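PDB 4XBZ: EvdO1 from Micromonospora carbonacea, which probably acts as a metal- and oxygen-dependent oxygenase of the phytanoyl-CoA dioxygenase family, carrying out oxidative cyclization in orthosomycin biosynthesis. Local coordinates for residues 270-284 and 319-333. Residues are numbered along the deposited sequence; the frame is centred on the assembly and turned at random.
Sequences LGPHSAEYIGLKQQV and PEIDTLRFAHEEYWR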
loop_
_atom_site.group_PDB
_atom_site.type_symbol
_atom_site.label_atom_id
_atom_site.label_comp_id
_atom_site.label_asym_id
_atom_site.label_seq_id
_atom_site.Cartn_x
_atom_site.Cartn_y
_atom_site.Cartn_z
ATOM N N LEU A 270 -14.660 7.255 5.006
ATOM C CA LEU A 270 -14.624 6.895 6.417
ATOM C C LEU A 270 -14.280 8.074 7.324
ATOM O O LEU A 270 -14.335 7.941 8.538
ATOM C CB LEU A 270 -13.627 5.753 6.651
ATOM C CG LEU A 270 -13.809 4.481 5.806
ATOM C CD1 LEU A 270 -12.767 3.452 6.184
ATOM C CD2 LEU A 270 -15.222 3.882 5.912
ATOM N N GLY A 271 -13.950 9.221 6.735
ATOM C CA GLY A 271 -13.453 10.361 7.496
ATOM C C GLY A 271 -11.985 10.186 7.872
ATOM O O GLY A 271 -11.263 9.463 7.175
ATOM N N PRO A 272 -11.531 10.806 8.983
ATOM C CA PRO A 272 -12.269 11.599 9.972
ATOM C C PRO A 272 -12.611 13.019 9.554
ATOM O O PRO A 272 -13.366 13.674 10.265
ATOM C CB PRO A 272 -11.305 11.641 11.168
ATOM C CG PRO A 272 -9.967 11.482 10.575
ATOM C CD PRO A 272 -10.139 10.559 9.419
ATOM N N HIS A 273 -12.056 13.503 8.455
ATOM C CA HIS A 273 -12.308 14.877 8.062
ATOM C C HIS A 273 -13.537 15.004 7.179
ATOM O O HIS A 273 -13.989 14.028 6.583
ATOM C CB HIS A 273 -11.107 15.466 7.326
ATOM C CG HIS A 273 -9.858 15.495 8.142
ATOM N ND1 HIS A 273 -8.915 14.491 8.095
ATOM C CD2 HIS A 273 -9.393 16.412 9.027
ATOM C CE1 HIS A 273 -7.922 14.788 8.914
ATOM N NE2 HIS A 273 -8.193 15.942 9.497
ATOM N N SER A 274 -14.057 16.225 7.085
ATOM C CA SER A 274 -15.162 16.531 6.192
ATOM C C SER A 274 -14.713 16.346 4.743
ATOM O O SER A 274 -13.522 16.315 4.469
ATOM C CB SER A 274 -15.667 17.951 6.450
ATOM O OG SER A 274 -14.672 18.905 6.140
ATOM N N ALA A 275 -15.660 16.200 3.822
ATOM C CA ALA A 275 -15.322 15.884 2.434
ATOM C C ALA A 275 -14.535 17.011 1.777
ATOM O O ALA A 275 -13.724 16.774 0.881
ATOM C CB ALA A 275 -16.588 15.582 1.626
ATOM N N GLU A 276 -14.789 18.228 2.248
ATOM C CA GLU A 276 -14.117 19.448 1.793
ATOM C C GLU A 276 -12.609 19.466 2.096
ATOM O O GLU A 276 -11.809 19.998 1.319
ATOM C CB GLU A 276 -14.797 20.664 2.449
ATOM C CG GLU A 276 -14.239 22.031 2.074
ATOM C CD GLU A 276 -14.823 23.156 2.934
ATOM O OE1 GLU A 276 -15.216 22.893 4.094
ATOM O OE2 GLU A 276 -14.899 24.300 2.446
ATOM N N TYR A 277 -12.232 18.887 3.232
ATOM C CA TYR A 277 -10.832 18.832 3.653
ATOM C C TYR A 277 -9.921 18.287 2.554
ATOM O O TYR A 277 -8.849 18.835 2.325
ATOM C CB TYR A 277 -10.707 17.986 4.922
ATOM C CG TYR A 277 -9.315 17.898 5.543
ATOM C CD1 TYR A 277 -8.774 18.977 6.262
ATOM C CD2 TYR A 277 -8.566 16.720 5.460
ATOM C CE1 TYR A 277 -7.533 18.891 6.848
ATOM C CE2 TYR A 277 -7.311 16.620 6.058
ATOM C CZ TYR A 277 -6.804 17.708 6.751
ATOM O OH TYR A 277 -5.565 17.623 7.330
ATOM N N ILE A 278 -10.376 17.242 1.858
ATOM C CA ILE A 278 -9.569 16.565 0.847
ATOM C C ILE A 278 -9.050 17.519 -0.233
ATOM O O ILE A 278 -7.852 17.565 -0.511
ATOM C CB ILE A 278 -10.376 15.421 0.169
ATOM C CG1 ILE A 278 -10.863 14.408 1.213
ATOM C CG2 ILE A 278 -9.552 14.750 -0.933
ATOM C CD1 ILE A 278 -11.599 13.237 0.639
ATOM N N GLY A 279 -9.953 18.285 -0.839
ATOM C CA GLY A 279 -9.556 19.220 -1.876
ATOM C C GLY A 279 -8.577 20.272 -1.383
ATOM O O GLY A 279 -7.648 20.643 -2.101
ATOM N N LEU A 280 -8.776 20.745 -0.151
ATOM C CA LEU A 280 -7.929 21.796 0.403
ATOM C C LEU A 280 -6.506 21.279 0.648
ATOM O O LEU A 280 -5.521 21.962 0.327
ATOM C CB LEU A 280 -8.545 22.357 1.693
ATOM C CG LEU A 280 -9.945 22.951 1.464
ATOM C CD1 LEU A 280 -10.685 23.262 2.767
ATOM C CD2 LEU A 280 -9.866 24.181 0.579
ATOM N N LYS A 281 -6.389 20.066 1.189
ATOM C CA LYS A 281 -5.064 19.520 1.447
ATOM C C LYS A 281 -4.354 19.148 0.151
ATOM O O LYS A 281 -3.127 19.234 0.074
ATOM C CB LYS A 281 -5.140 18.322 2.395
ATOM C CG LYS A 281 -5.709 18.675 3.752
ATOM C CD LYS A 281 -5.134 20.009 4.293
ATOM C CE LYS A 281 -3.607 19.954 4.536
ATOM N NZ LYS A 281 -3.223 19.326 5.845
ATOM N N GLN A 282 -5.116 18.765 -0.872
ATOM C CA GLN A 282 -4.532 18.559 -2.192
ATOM C C GLN A 282 -3.907 19.858 -2.696
ATOM O O GLN A 282 -2.834 19.852 -3.305
ATOM C CB GLN A 282 -5.585 18.048 -3.187
ATOM C CG GLN A 282 -5.942 16.575 -3.004
ATOM C CD GLN A 282 -7.085 16.123 -3.899
ATOM O OE1 GLN A 282 -8.060 16.846 -4.100
ATOM N NE2 GLN A 282 -6.976 14.922 -4.426
ATOM N N GLN A 283 -4.596 20.966 -2.441
ATOM C CA GLN A 283 -4.099 22.286 -2.811
ATOM C C GLN A 283 -2.831 22.620 -2.016
ATOM O O GLN A 283 -1.879 23.187 -2.565
ATOM C CB GLN A 283 -5.156 23.368 -2.574
ATOM C CG GLN A 283 -6.362 23.385 -3.528
ATOM C CD GLN A 283 -7.059 24.742 -3.498
ATOM O OE1 GLN A 283 -6.458 25.758 -3.844
ATOM N NE2 GLN A 283 -8.303 24.768 -3.042
ATOM N N VAL A 284 -2.835 22.281 -0.728
ATOM C CA VAL A 284 -1.633 22.397 0.101
ATOM C C VAL A 284 -0.470 21.593 -0.527
ATOM O O VAL A 284 0.632 22.124 -0.715
ATOM C CB VAL A 284 -1.884 21.897 1.544
ATOM C CG1 VAL A 284 -0.580 21.867 2.343
ATOM C CG2 VAL A 284 -2.931 22.741 2.228
ATOM N N PRO A 319 -12.023 28.006 -4.128
ATOM C CA PRO A 319 -11.131 29.072 -4.603
ATOM C C PRO A 319 -9.710 28.911 -4.059
ATOM O O PRO A 319 -9.529 28.238 -3.043
ATOM C CB PRO A 319 -11.792 30.346 -4.065
ATOM C CG PRO A 319 -12.709 29.878 -2.961
ATOM C CD PRO A 319 -13.185 28.542 -3.395
ATOM N N GLU A 320 -8.731 29.507 -4.741
ATOM C CA GLU A 320 -7.323 29.411 -4.356
ATOM C C GLU A 320 -7.108 29.592 -2.854
ATOM O O GLU A 320 -7.529 30.596 -2.269
ATOM C CB GLU A 320 -6.488 30.454 -5.106
ATOM C CG GLU A 320 -6.489 30.306 -6.613
ATOM C CD GLU A 320 -5.960 28.969 -7.065
ATOM O OE1 GLU A 320 -4.796 28.645 -6.737
ATOM O OE2 GLU A 320 -6.710 28.239 -7.749
ATOM N N ILE A 321 -6.460 28.614 -2.230
ATOM C CA ILE A 321 -6.192 28.705 -0.805
ATOM C C ILE A 321 -5.205 29.847 -0.561
ATOM O O ILE A 321 -4.295 30.083 -1.368
ATOM C CB ILE A 321 -5.638 27.376 -0.222
ATOM C CG1 ILE A 321 -4.335 26.969 -0.921
ATOM C CG2 ILE A 321 -6.685 26.268 -0.315
ATOM C CD1 ILE A 321 -3.631 25.790 -0.269
ATOM N N ASP A 322 -5.416 30.566 0.538
ATOM C CA ASP A 322 -4.542 31.667 0.923
ATOM C C ASP A 322 -3.714 31.285 2.147
ATOM O O ASP A 322 -3.106 32.143 2.781
ATOM C CB ASP A 322 -5.350 32.946 1.208
ATOM C CG ASP A 322 -6.454 32.740 2.252
ATOM O OD1 ASP A 322 -6.422 31.748 3.006
ATOM O OD2 ASP A 322 -7.368 33.591 2.332
ATOM N N THR A 323 -3.712 29.996 2.480
ATOM C CA THR A 323 -3.024 29.504 3.669
ATOM C C THR A 323 -2.708 28.016 3.567
ATOM O O THR A 323 -3.292 27.299 2.755
ATOM C CB THR A 323 -3.857 29.737 4.934
ATOM O OG1 THR A 323 -3.158 29.203 6.064
ATOM C CG2 THR A 323 -5.218 29.066 4.814
ATOM N N LEU A 324 -1.772 27.554 4.389
ATOM C CA LEU A 324 -1.446 26.137 4.426
ATOM C C LEU A 324 -2.005 25.497 5.686
ATOM O O LEU A 324 -1.758 24.335 5.962
ATOM C CB LEU A 324 0.065 25.931 4.344
ATOM C CG LEU A 324 0.725 26.437 3.056
ATOM C CD1 LEU A 324 2.160 25.987 2.968
ATOM C CD2 LEU A 324 -0.037 25.957 1.835
ATOM N N ARG A 325 -2.766 26.256 6.457
ATOM C CA ARG A 325 -3.255 25.745 7.728
ATOM C C ARG A 325 -4.759 25.566 7.730
ATOM O O ARG A 325 -5.514 26.517 7.541
ATOM C CB ARG A 325 -2.838 26.665 8.864
ATOM C CG ARG A 325 -3.571 26.427 10.173
ATOM C CD ARG A 325 -3.348 27.613 11.124
ATOM N NE ARG A 325 -3.815 27.342 12.479
ATOM C CZ ARG A 325 -5.076 27.491 12.868
ATOM N NH1 ARG A 325 -5.993 27.893 11.993
ATOM N NH2 ARG A 325 -5.425 27.230 14.121
ATOM N N PHE A 326 -5.176 24.327 7.959
ATOM C CA PHE A 326 -6.581 23.966 7.984
ATOM C C PHE A 326 -6.893 23.188 9.224
ATOM O O PHE A 326 -6.648 21.986 9.291
ATOM C CB PHE A 326 -6.928 23.170 6.745
ATOM C CG PHE A 326 -6.838 23.979 5.516
ATOM C CD1 PHE A 326 -7.938 24.723 5.083
ATOM C CD2 PHE A 326 -5.642 24.068 4.827
ATOM C CE1 PHE A 326 -7.853 25.502 3.955
ATOM C CE2 PHE A 326 -5.545 24.857 3.705
ATOM C CZ PHE A 326 -6.657 25.574 3.260
ATOM N N ALA A 327 -7.439 23.887 10.202
ATOM C CA ALA A 327 -7.585 23.342 11.535
ATOM C C ALA A 327 -8.577 22.206 11.529
ATOM O O ALA A 327 -9.725 22.378 11.131
ATOM C CB ALA A 327 -8.010 24.423 12.519
ATOM N N HIS A 328 -8.101 21.052 11.991
ATOM C CA HIS A 328 -8.849 19.796 12.006
ATOM C C HIS A 328 -10.273 19.922 12.559
ATOM O O HIS A 328 -11.205 19.322 12.024
ATOM C CB HIS A 328 -8.062 18.745 12.810
ATOM C CG HIS A 328 -6.707 18.437 12.238
ATOM N ND1 HIS A 328 -6.537 17.747 11.053
ATOM C CD2 HIS A 328 -5.462 18.747 12.676
ATOM C CE1 HIS A 328 -5.246 17.644 10.788
ATOM N NE2 HIS A 328 -4.572 18.242 11.756
ATOM N N GLU A 329 -10.450 20.714 13.610
ATOM C CA GLU A 329 -11.755 20.774 14.267
ATOM C C GLU A 329 -12.757 21.528 13.401
ATOM O O GLU A 329 -13.963 21.360 13.559
ATOM C CB GLU A 329 -11.648 21.418 15.658
ATOM C CG GLU A 329 -11.162 22.844 15.659
ATOM C CD GLU A 329 -9.644 22.967 15.753
ATOM O OE1 GLU A 329 -8.924 21.967 15.500
ATOM O OE2 GLU A 329 -9.172 24.075 16.099
ATOM N N GLU A 330 -12.253 22.322 12.461
ATOM C CA GLU A 330 -13.113 23.056 11.538
ATOM C C GLU A 330 -13.476 22.245 10.287
ATOM O O GLU A 330 -14.333 22.659 9.503
ATOM C CB GLU A 330 -12.447 24.362 11.103
ATOM C CG GLU A 330 -12.069 25.297 12.228
ATOM C CD GLU A 330 -11.357 26.531 11.720
ATOM O OE1 GLU A 330 -11.577 26.914 10.551
ATOM O OE2 GLU A 330 -10.578 27.122 12.488
ATOM N N TYR A 331 -12.802 21.117 10.091
ATOM C CA TYR A 331 -13.081 20.235 8.961
ATOM C C TYR A 331 -13.242 18.806 9.434
ATOM O O TYR A 331 -12.654 17.886 8.876
ATOM C CB TYR A 331 -11.972 20.325 7.924
ATOM C CG TYR A 331 -11.743 21.729 7.439
ATOM C CD1 TYR A 331 -12.568 22.292 6.474
ATOM C CD2 TYR A 331 -10.701 22.503 7.953
ATOM C CE1 TYR A 331 -12.369 23.593 6.025
ATOM C CE2 TYR A 331 -10.481 23.791 7.506
ATOM C CZ TYR A 331 -11.323 24.338 6.545
ATOM O OH TYR A 331 -11.114 25.628 6.100
ATOM N N TRP A 332 -14.016 18.637 10.498
ATOM C CA TRP A 332 -14.241 17.332 11.113
ATOM C C TRP A 332 -15.600 16.836 10.631
ATOM O O TRP A 332 -16.442 17.651 10.262
ATOM C CB TRP A 332 -14.196 17.457 12.640
ATOM C CG TRP A 332 -13.727 16.253 13.400
ATOM C CD1 TRP A 332 -14.414 15.575 14.374
ATOM C CD2 TRP A 332 -12.455 15.604 13.284
ATOM N NE1 TRP A 332 -13.653 14.539 14.854
ATOM C CE2 TRP A 332 -12.447 14.533 14.201
ATOM C CE3 TRP A 332 -11.324 15.816 12.484
ATOM C CZ2 TRP A 332 -11.348 13.687 14.351
ATOM C CZ3 TRP A 332 -10.240 14.961 12.622
ATOM C CH2 TRP A 332 -10.260 13.917 13.552
ATOM N N ARG A 333 -15.823 15.523 10.618
ATOM C CA ARG A 333 -17.123 15.013 10.171
ATOM C C ARG A 333 -17.783 14.137 11.232
ATOM O O ARG A 333 -17.159 13.788 12.236
ATOM C CB ARG A 333 -16.982 14.231 8.870
ATOM C CG ARG A 333 -17.034 12.722 9.042
ATOM C CD ARG A 333 -17.457 12.021 7.744
ATOM N NE ARG A 333 -16.619 12.440 6.623
ATOM C CZ ARG A 333 -16.567 11.826 5.446
ATOM N NH1 ARG A 333 -17.310 10.745 5.221
ATOM N NH2 ARG A 333 -15.763 12.300 4.499
HETATM O O HOH W 1 -4.758 19.913 8.657
HETATM O O HOH W 2 -3.305 22.279 7.440
#
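S274 N donates to Y331 O at 2.8 Å, nearly straight, where the residues leading into helix 275-293 meet the C-terminal tail. R333 N donates to P272 O, and together these bonds make a single beta bridge between H273 and W332. The R333 side chain returns to the same strip. Its NE (3.1 Å) and NH2 (3.2 Å) both reach H273 O, a side-on grip on one acceptor. NH2 also bonds W268 O. At the other end, I321 N gives a bond to Q283 OE1, approaching from above the amide carbonyl plane.

Aromatic contacts cluster beside the bridge. H273 NE2 and H328 ND1 share a hydrogen bond of 2.9 Å; the two rings meet at their edges, neither lying over the other. The bond between H273 ND1 and E267 further fixes the ring's rotation. One face of H273 receives the edge of W332 in a T-shaped pair, planes at 87°. The opposite face lies against the Y277 ring. P272, after a cis peptide, sets CB over the six-membered ring of W332, a CH-pi contact.

Apolar packing continues along the helix. L280 CB sits over the face of F326, 4.0 Å from its centroid. With CG anti to the carbonyl carbon (chi1 -59°), L280 CD1 reaches both F326 CE1 and Y331 CE1, the latter at 3.7 Å. V284 CG2 meets F326 CE2, and L280 CD2 meets I321 CG2.

Water 1 joins Y277 OH to F326 O. Water 2 links L324 O and F326 N, with a weak bond from K281 NZ.

The tail thus lies along one side of helix 275-293. Helix 264-270 packs on P272 and I278. W143, on strand 139-147 of the double-stranded beta helix, stacks on H328 and touches W332.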